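Local coordinates for scarecrow-like protein 3 (PDB 6KPB), which probably acts as a transcription factor in plant development and binds zinc finger proteins of the IDD family, at residues 145-150 with 451-456; 177-182 with 255-260; 379-384 with 467-472. All coordinates share one frame; numbering follows the deposited sequence.

Contact 1. Residues 145-150 with 451-456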
# COMPACT_ATOMS: atom_id res chain seq x y z
N ILE A 145 27.31 -6.23 -5.07
CA ILE A 145 26.98 -7.16 -6.14
C ILE A 145 27.02 -6.45 -7.49
O ILE A 145 27.70 -6.89 -8.43
CB ILE A 145 25.61 -7.81 -5.89
CG1 ILE A 145 25.56 -8.47 -4.51
CG2 ILE A 145 25.28 -8.79 -7.00
CD1 ILE A 145 26.62 -9.52 -4.29
N LEU A 146 26.29 -5.34 -7.61
CA LEU A 146 26.15 -4.68 -8.90
C LEU A 146 27.45 -4.00 -9.32
O LEU A 146 27.79 -3.99 -10.51
CB LEU A 146 25.00 -3.67 -8.85
CG LEU A 146 23.60 -4.29 -8.86
CD1 LEU A 146 22.54 -3.22 -8.75
CD2 LEU A 146 23.41 -5.10 -10.13
N LYS A 147 28.19 -3.43 -8.37
CA LYS A 147 29.46 -2.79 -8.70
C LYS A 147 30.44 -3.80 -9.28
O LYS A 147 31.14 -3.50 -10.26
CB LYS A 147 30.05 -2.12 -7.46
CG LYS A 147 29.28 -0.91 -6.95
CD LYS A 147 29.78 -0.51 -5.57
CE LYS A 147 28.96 0.62 -4.96
NZ LYS A 147 29.47 1.97 -5.34
N VAL A 148 30.51 -5.00 -8.71
CA VAL A 148 31.38 -6.04 -9.24
C VAL A 148 30.89 -6.48 -10.62
O VAL A 148 31.67 -6.61 -11.57
CB VAL A 148 31.46 -7.23 -8.27
CG1 VAL A 148 32.15 -8.41 -8.93
CG2 VAL A 148 32.20 -6.82 -7.00
N SER A 149 29.58 -6.72 -10.74
CA SER A 149 29.00 -7.10 -12.03
C SER A 149 29.28 -6.04 -13.09
O SER A 149 29.77 -6.36 -14.18
CB SER A 149 27.49 -7.32 -11.87
OG SER A 149 26.89 -7.62 -13.12
N TYR A 150 29.00 -4.77 -12.77
CA TYR A 150 29.23 -3.70 -13.74
C TYR A 150 30.70 -3.63 -14.15
O TYR A 150 31.01 -3.48 -15.34
CB TYR A 150 28.77 -2.37 -13.16
CG TYR A 150 27.28 -2.27 -12.94
CD1 TYR A 150 26.40 -3.13 -13.58
CD2 TYR A 150 26.75 -1.30 -12.09
CE1 TYR A 150 25.03 -3.04 -13.38
CE2 TYR A 150 25.39 -1.20 -11.88
CZ TYR A 150 24.53 -2.07 -12.53
OH TYR A 150 23.18 -1.97 -12.32
N CYS A 451 35.11 -0.05 1.89
CA CYS A 451 34.48 0.12 3.20
C CYS A 451 33.18 -0.66 3.26
O CYS A 451 32.27 -0.45 2.45
CB CYS A 451 34.23 1.61 3.47
SG CYS A 451 33.66 1.99 5.14
N GLY A 452 33.08 -1.57 4.23
CA GLY A 452 31.87 -2.33 4.45
C GLY A 452 31.67 -3.51 3.52
O GLY A 452 30.57 -4.07 3.50
N PHE A 453 32.68 -3.90 2.75
CA PHE A 453 32.57 -5.03 1.84
C PHE A 453 33.40 -6.23 2.28
O PHE A 453 33.54 -7.19 1.51
CB PHE A 453 32.97 -4.61 0.42
CG PHE A 453 31.97 -3.72 -0.25
CD1 PHE A 453 30.63 -3.78 0.10
CD2 PHE A 453 32.35 -2.83 -1.24
CE1 PHE A 453 29.69 -2.97 -0.51
CE2 PHE A 453 31.42 -2.01 -1.86
CZ PHE A 453 30.09 -2.08 -1.49
N ASP A 454 33.93 -6.21 3.50
CA ASP A 454 34.63 -7.38 4.02
C ASP A 454 33.63 -8.50 4.32
O ASP A 454 32.47 -8.25 4.66
CB ASP A 454 35.41 -7.02 5.28
CG ASP A 454 34.52 -6.50 6.39
OD1 ASP A 454 33.88 -5.45 6.19
OD2 ASP A 454 34.46 -7.15 7.46
N GLY A 455 34.10 -9.74 4.17
CA GLY A 455 33.26 -10.91 4.24
C GLY A 455 32.88 -11.46 2.88
O GLY A 455 32.60 -12.65 2.76
N TYR A 456 32.87 -10.61 1.86
CA TYR A 456 32.61 -11.06 0.50
C TYR A 456 33.86 -11.68 -0.11
O TYR A 456 34.99 -11.34 0.25
CB TYR A 456 32.14 -9.90 -0.37
CG TYR A 456 30.73 -9.44 -0.07
CD1 TYR A 456 29.64 -10.06 -0.64
CD2 TYR A 456 30.51 -8.38 0.80
CE1 TYR A 456 28.35 -9.64 -0.37
CE2 TYR A 456 29.23 -7.95 1.08
CZ TYR A 456 28.15 -8.59 0.49
OH TYR A 456 26.88 -8.16 0.77
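Ile-145 meets Tyr-456, and Lys-147 meets Phe-453, two separate approaches between the start of helix 145-160 and the loop ahead of strand 456-461. In the first, the terminal methyl does the touching. CD1 of Ile-145 lies 4.3 Å from CE1 of Tyr-456, while CG1 of Ile-145 stays 5.1 Å from that same CE1. The bend responsible is at chi2 (-58°), which folds CD1 back from an extended course and brings it obliquely to the phenol ring. The second approach is made by a methylene: CD of Lys-147 is 4.3 Å from CE2 of Phe-453, again slanting to the ring. The charge itself stands farther off, with NZ of Lys-147 5.6 Å from CZ of Phe-453, which makes this an aliphatic-aromatic contact and not a cation-pi pair.

Both aromatic side chains leave the backbone toward the helix, and they stand at the first and last positions of a type II beta turn, Phe-453 to Tyr-456. At the third position of that turn Gly-455 has a positive phi (100°), where a CB would run into the preceding carbonyl oxygen. One face of the Phe-453 ring is overlain by its own segment, Cys-451 O sitting 4.2 Å above the ring centre. Pro-144 touches both rings, and Leu-447 of helix 438-448 touches Lys-147. This is helix-to-turn packing within the GRAS domain, setting a helix of the predicted VHIID region against the type II turn that leads into hairpin 456-461/464-469 of the predicted SAW region.

Contact 2. Residues 177-182 with 255-260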
# COMPACT_ATOMS: atom_id res chain seq x y z
N PRO A 177 21.88 3.89 -14.14
CA PRO A 177 22.79 4.47 -15.13
C PRO A 177 24.26 4.38 -14.76
O PRO A 177 25.11 4.66 -15.61
CB PRO A 177 22.33 5.93 -15.22
CG PRO A 177 21.68 6.20 -13.91
CD PRO A 177 21.03 4.91 -13.50
N ALA A 178 24.60 3.99 -13.52
CA ALA A 178 26.00 3.88 -13.13
C ALA A 178 26.75 2.83 -13.93
O ALA A 178 27.98 2.91 -14.05
CB ALA A 178 26.10 3.55 -11.64
N GLN A 179 26.04 1.85 -14.50
CA GLN A 179 26.70 0.81 -15.28
C GLN A 179 27.34 1.39 -16.54
O GLN A 179 28.47 1.02 -16.89
CB GLN A 179 25.69 -0.28 -15.64
CG GLN A 179 26.24 -1.35 -16.56
CD GLN A 179 25.22 -2.44 -16.84
OE1 GLN A 179 24.01 -2.22 -16.74
NE2 GLN A 179 25.70 -3.63 -17.19
N TRP A 180 26.64 2.29 -17.23
CA TRP A 180 27.14 2.82 -18.49
C TRP A 180 27.86 4.16 -18.34
O TRP A 180 28.58 4.56 -19.26
CB TRP A 180 26.00 2.97 -19.50
CG TRP A 180 25.12 1.75 -19.59
CD1 TRP A 180 23.77 1.70 -19.43
CD2 TRP A 180 25.54 0.40 -19.85
NE1 TRP A 180 23.31 0.41 -19.58
CE2 TRP A 180 24.38 -0.40 -19.83
CE3 TRP A 180 26.78 -0.20 -20.09
CZ2 TRP A 180 24.43 -1.78 -20.05
CZ3 TRP A 180 26.82 -1.57 -20.30
CH2 TRP A 180 25.65 -2.34 -20.28
N LEU A 181 27.68 4.86 -17.21
CA LEU A 181 28.44 6.08 -16.99
C LEU A 181 29.93 5.79 -16.92
O LEU A 181 30.74 6.55 -17.46
CB LEU A 181 27.97 6.77 -15.70
CG LEU A 181 26.61 7.47 -15.74
CD1 LEU A 181 26.17 7.88 -14.35
CD2 LEU A 181 26.66 8.68 -16.66
N ALA A 182 30.31 4.69 -16.27
CA ALA A 182 31.72 4.31 -16.23
C ALA A 182 32.22 3.87 -17.60
O ALA A 182 33.33 4.22 -18.00
CB ALA A 182 31.93 3.20 -15.20
N SER A 255 23.75 -7.12 -22.37
CA SER A 255 23.94 -7.20 -20.92
C SER A 255 22.63 -7.65 -20.28
O SER A 255 21.61 -6.97 -20.40
CB SER A 255 24.38 -5.85 -20.35
OG SER A 255 24.44 -5.89 -18.93
N SER A 256 22.68 -8.79 -19.60
CA SER A 256 21.50 -9.38 -18.96
C SER A 256 21.78 -9.49 -17.46
O SER A 256 22.38 -10.46 -17.00
CB SER A 256 21.18 -10.74 -19.57
OG SER A 256 19.99 -11.28 -19.02
N VAL A 257 21.33 -8.49 -16.71
CA VAL A 257 21.54 -8.44 -15.26
C VAL A 257 20.27 -8.94 -14.59
O VAL A 257 19.26 -8.23 -14.54
CB VAL A 257 21.92 -7.03 -14.80
CG1 VAL A 257 22.03 -6.98 -13.28
CG2 VAL A 257 23.22 -6.58 -15.45
N LEU A 258 20.32 -10.17 -14.08
CA LEU A 258 19.23 -10.77 -13.30
C LEU A 258 17.93 -10.89 -14.09
O LEU A 258 16.84 -10.79 -13.52
CB LEU A 258 18.99 -9.98 -12.00
CG LEU A 258 20.18 -9.74 -11.08
CD1 LEU A 258 19.73 -9.10 -9.77
CD2 LEU A 258 20.94 -11.03 -10.82
N GLN A 259 18.02 -11.11 -15.40
CA GLN A 259 16.84 -11.18 -16.24
C GLN A 259 16.62 -12.54 -16.90
O GLN A 259 15.49 -12.82 -17.30
CB GLN A 259 16.90 -10.11 -17.34
CG GLN A 259 16.94 -8.69 -16.81
CD GLN A 259 15.86 -8.43 -15.78
OE1 GLN A 259 14.68 -8.68 -16.03
NE2 GLN A 259 16.27 -7.93 -14.62
N LEU A 260 17.64 -13.38 -17.01
CA LEU A 260 17.50 -14.62 -17.76
C LEU A 260 16.58 -15.61 -17.05
O LEU A 260 15.77 -16.28 -17.70
CB LEU A 260 18.87 -15.24 -18.02
CG LEU A 260 19.06 -15.86 -19.40
CD1 LEU A 260 18.75 -14.83 -20.48
CD2 LEU A 260 20.47 -16.40 -19.56
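Gln-179 reaches out of helix 178-189 to Ser-255 on strand 251-257. From CB the chain sets off with CG anti to the backbone N (chi1 175°) and continues extended, which lets it span the gap to the strand. CG rides 3.6 Å above the indole plane of Trp-180, toward the rim. The carboxamide passes above the rim of the same ring: CD lies 3.5 Å from CH2 of Trp-180, and OE1 comes 3.4 Å from CZ2 of Trp-180. At the tip, NE2 donates to Ser-255 OG at 3.1 Å, with an N-H...O angle of 144° and the oxygen tilted 21° from the amide plane. NE2 also passes 4.2 Å from CG2 of Val-257.

Trp-180 meets the strand differently, by its edge: CH2 is 3.7 Å from CB of Ser-255, close to the ring plane. Its NE1 is held by OD2 of Asp-171, the aspartate of the predicted VHIID motif. Asp-171 ends strand 166-171 and Ser-255 lies near the end of 251-257; as these pair in parallel, both are at the same edge of the sheet. Helix 178-189 links parallel strands 166-171 and 196-203 as a beta-alpha-beta crossover, consistent with the Rossmann-like core of the GRAS family.

Contact 3. Residues 379-384 with 467-472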
# COMPACT_ATOMS: atom_id res chain seq x y z
N GLU A 379 22.99 -7.60 8.88
CA GLU A 379 23.05 -7.65 10.33
C GLU A 379 24.43 -7.27 10.85
O GLU A 379 24.55 -6.58 11.87
CB GLU A 379 22.66 -9.05 10.82
CG GLU A 379 22.76 -9.23 12.33
CD GLU A 379 21.80 -8.34 13.11
OE1 GLU A 379 22.10 -8.03 14.28
OE2 GLU A 379 20.76 -7.95 12.54
N THR A 380 25.49 -7.69 10.16
CA THR A 380 26.84 -7.39 10.60
C THR A 380 27.30 -5.98 10.22
O THR A 380 28.39 -5.58 10.63
CB THR A 380 27.84 -8.40 10.02
OG1 THR A 380 27.98 -8.19 8.61
CG2 THR A 380 27.36 -9.82 10.27
N LYS A 381 26.50 -5.24 9.45
CA LYS A 381 26.98 -3.98 8.89
C LYS A 381 26.06 -2.80 9.19
O LYS A 381 26.54 -1.68 9.37
CB LYS A 381 27.16 -4.12 7.38
CG LYS A 381 28.17 -5.18 6.97
CD LYS A 381 28.16 -5.40 5.46
CE LYS A 381 29.13 -6.49 5.05
NZ LYS A 381 30.55 -6.11 5.31
N VAL A 382 24.76 -3.04 9.24
CA VAL A 382 23.77 -1.96 9.31
C VAL A 382 22.93 -2.11 10.57
O VAL A 382 22.52 -3.23 10.91
CB VAL A 382 22.90 -1.95 8.04
CG1 VAL A 382 22.10 -0.67 7.95
CG2 VAL A 382 23.76 -2.13 6.80
N PRO A 383 22.64 -1.03 11.29
CA PRO A 383 21.86 -1.15 12.53
C PRO A 383 20.46 -1.69 12.29
O PRO A 383 19.87 -1.53 11.21
CB PRO A 383 21.80 0.30 13.05
CG PRO A 383 22.99 0.95 12.45
CD PRO A 383 23.17 0.33 11.10
N ARG A 384 19.92 -2.34 13.32
CA ARG A 384 18.59 -2.95 13.23
C ARG A 384 17.51 -1.91 12.97
O ARG A 384 16.46 -2.25 12.40
CB ARG A 384 18.28 -3.72 14.52
CG ARG A 384 19.26 -4.83 14.85
CD ARG A 384 18.62 -6.19 14.71
NE ARG A 384 19.53 -7.27 15.09
CZ ARG A 384 19.52 -7.88 16.27
NH1 ARG A 384 18.66 -7.51 17.21
NH2 ARG A 384 20.39 -8.85 16.52
N ILE A 467 30.23 -14.46 -6.87
CA ILE A 467 30.28 -13.54 -5.74
C ILE A 467 29.68 -14.25 -4.53
O ILE A 467 28.50 -14.62 -4.54
CB ILE A 467 29.53 -12.24 -6.05
CG1 ILE A 467 30.01 -11.65 -7.37
CG2 ILE A 467 29.73 -11.24 -4.92
CD1 ILE A 467 29.23 -10.42 -7.81
N CYS A 468 30.49 -14.43 -3.49
CA CYS A 468 30.08 -15.15 -2.30
C CYS A 468 30.06 -14.23 -1.09
O CYS A 468 30.82 -13.26 -1.01
CB CYS A 468 31.02 -16.33 -2.01
SG CYS A 468 31.17 -17.53 -3.34
N TRP A 469 29.17 -14.53 -0.15
CA TRP A 469 29.23 -14.00 1.21
C TRP A 469 29.69 -15.12 2.12
O TRP A 469 29.04 -16.17 2.18
CB TRP A 469 27.88 -13.46 1.66
CG TRP A 469 27.82 -13.18 3.13
CD1 TRP A 469 27.21 -13.93 4.09
CD2 TRP A 469 28.43 -12.07 3.82
NE1 TRP A 469 27.38 -13.36 5.33
CE2 TRP A 469 28.13 -12.22 5.19
CE3 TRP A 469 29.19 -10.98 3.41
CZ2 TRP A 469 28.57 -11.31 6.15
CZ3 TRP A 469 29.62 -10.07 4.37
CH2 TRP A 469 29.31 -10.25 5.72
N GLN A 470 30.81 -14.90 2.81
CA GLN A 470 31.50 -15.97 3.53
C GLN A 470 31.78 -17.11 2.56
O GLN A 470 32.55 -16.95 1.61
CB GLN A 470 30.68 -16.45 4.73
CG GLN A 470 30.20 -15.33 5.66
CD GLN A 470 31.33 -14.71 6.47
OE1 GLN A 470 32.21 -14.05 5.92
NE2 GLN A 470 31.30 -14.91 7.78
N ASP A 471 31.16 -18.27 2.79
CA ASP A 471 31.29 -19.41 1.89
C ASP A 471 30.06 -19.64 1.02
O ASP A 471 30.06 -20.57 0.21
CB ASP A 471 31.58 -20.68 2.70
CG ASP A 471 33.00 -20.73 3.23
OD1 ASP A 471 33.77 -19.78 2.96
OD2 ASP A 471 33.35 -21.71 3.91
N ARG A 472 29.03 -18.81 1.16
CA ARG A 472 27.77 -19.04 0.47
C ARG A 472 27.77 -18.33 -0.88
O ARG A 472 27.93 -17.10 -0.91
CB ARG A 472 26.60 -18.55 1.31
CG ARG A 472 25.24 -18.84 0.71
CD ARG A 472 24.91 -20.32 0.80
NE ARG A 472 23.66 -20.64 0.13
CZ ARG A 472 23.06 -21.83 0.20
NH1 ARG A 472 23.58 -22.80 0.93
NH2 ARG A 472 21.92 -22.03 -0.45
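Lys-381 NZ is gripped by two backbone carbonyls, Gly-452 O and Asp-454 O, and on its way to them the lysine chain runs past the indole of Trp-469. CE makes the closest approach, 3.7 Å from CZ3 of Trp-469, and is nearly as close to CH2. The two side chains come from opposite directions. The lysine is extended until its last torsion, where a bend (chi4 -66°) turns the ammonium group aside, leaving NZ 4.2 Å from CZ3 of Trp-469.

Thr-380 slides past the same ring in the opposing sense, its OG1 3.8 Å from CH2 of Trp-469. That hydroxyl is hydrogen-bonded to Cys-377 O one turn back in its own helix. Both neighbours approach the indole obliquely, whereas CG of Gln-470 lies above one face, 3.4 Å from the plane and offset toward the rim. Trp-469 also packs edge-to-face with Tyr-456, and Ala-373, Asp-376 and Cys-377 of helix 360-381 touch it. Replacing Trp-469 by an alanine would probably leave the Lys-381 CE methylene and the Tyr-456 ring without their aromatic partner.

Within 379-384, Arg-384 forms a salt bridge with Glu-379, gripping the carboxylate side-on, its NE 2.8 Å from OE1 of Glu-379. Arg-389 is a second partner of that carboxylate.

On the strand side, Trp-469 and Arg-472 close a type II' turn: Trp-469 N to Arg-472 O is 3.0 Å and Arg-472 N to Trp-469 O is 2.8 Å. Gln-470 takes its positive-phi position (54°). These paired bonds and the two-residue loop define a tight beta hairpin, 464-469/472-482, of the predicted SAW region, packed by its tryptophan on the C-terminal end of helix 360-381 from the predicted PFYRE region.

Contact 2 is nested along the chain within the loop closed by contact 1, whereas contacts 1 and 3 interleave, their segments alternating. Centres of contacts 1 and 3 are about 11 Å apart, and Gly-455 O to Gln-470 N (2.9 Å) joins them through the backbone. Contacts 1 and 2 have centres about 15 Å apart and meet at helix 145-160, with Tyr-150 CD1 3.5 Å from Gln-179 CG. Contacts 2 and 3, centres about 23 Å apart, do not touch, yet both reach the same mixed sheet. The predicted VHIID, PFYRE and SAW regions are thus interlocked in one GRAS domain, contact 1 lying between the other two.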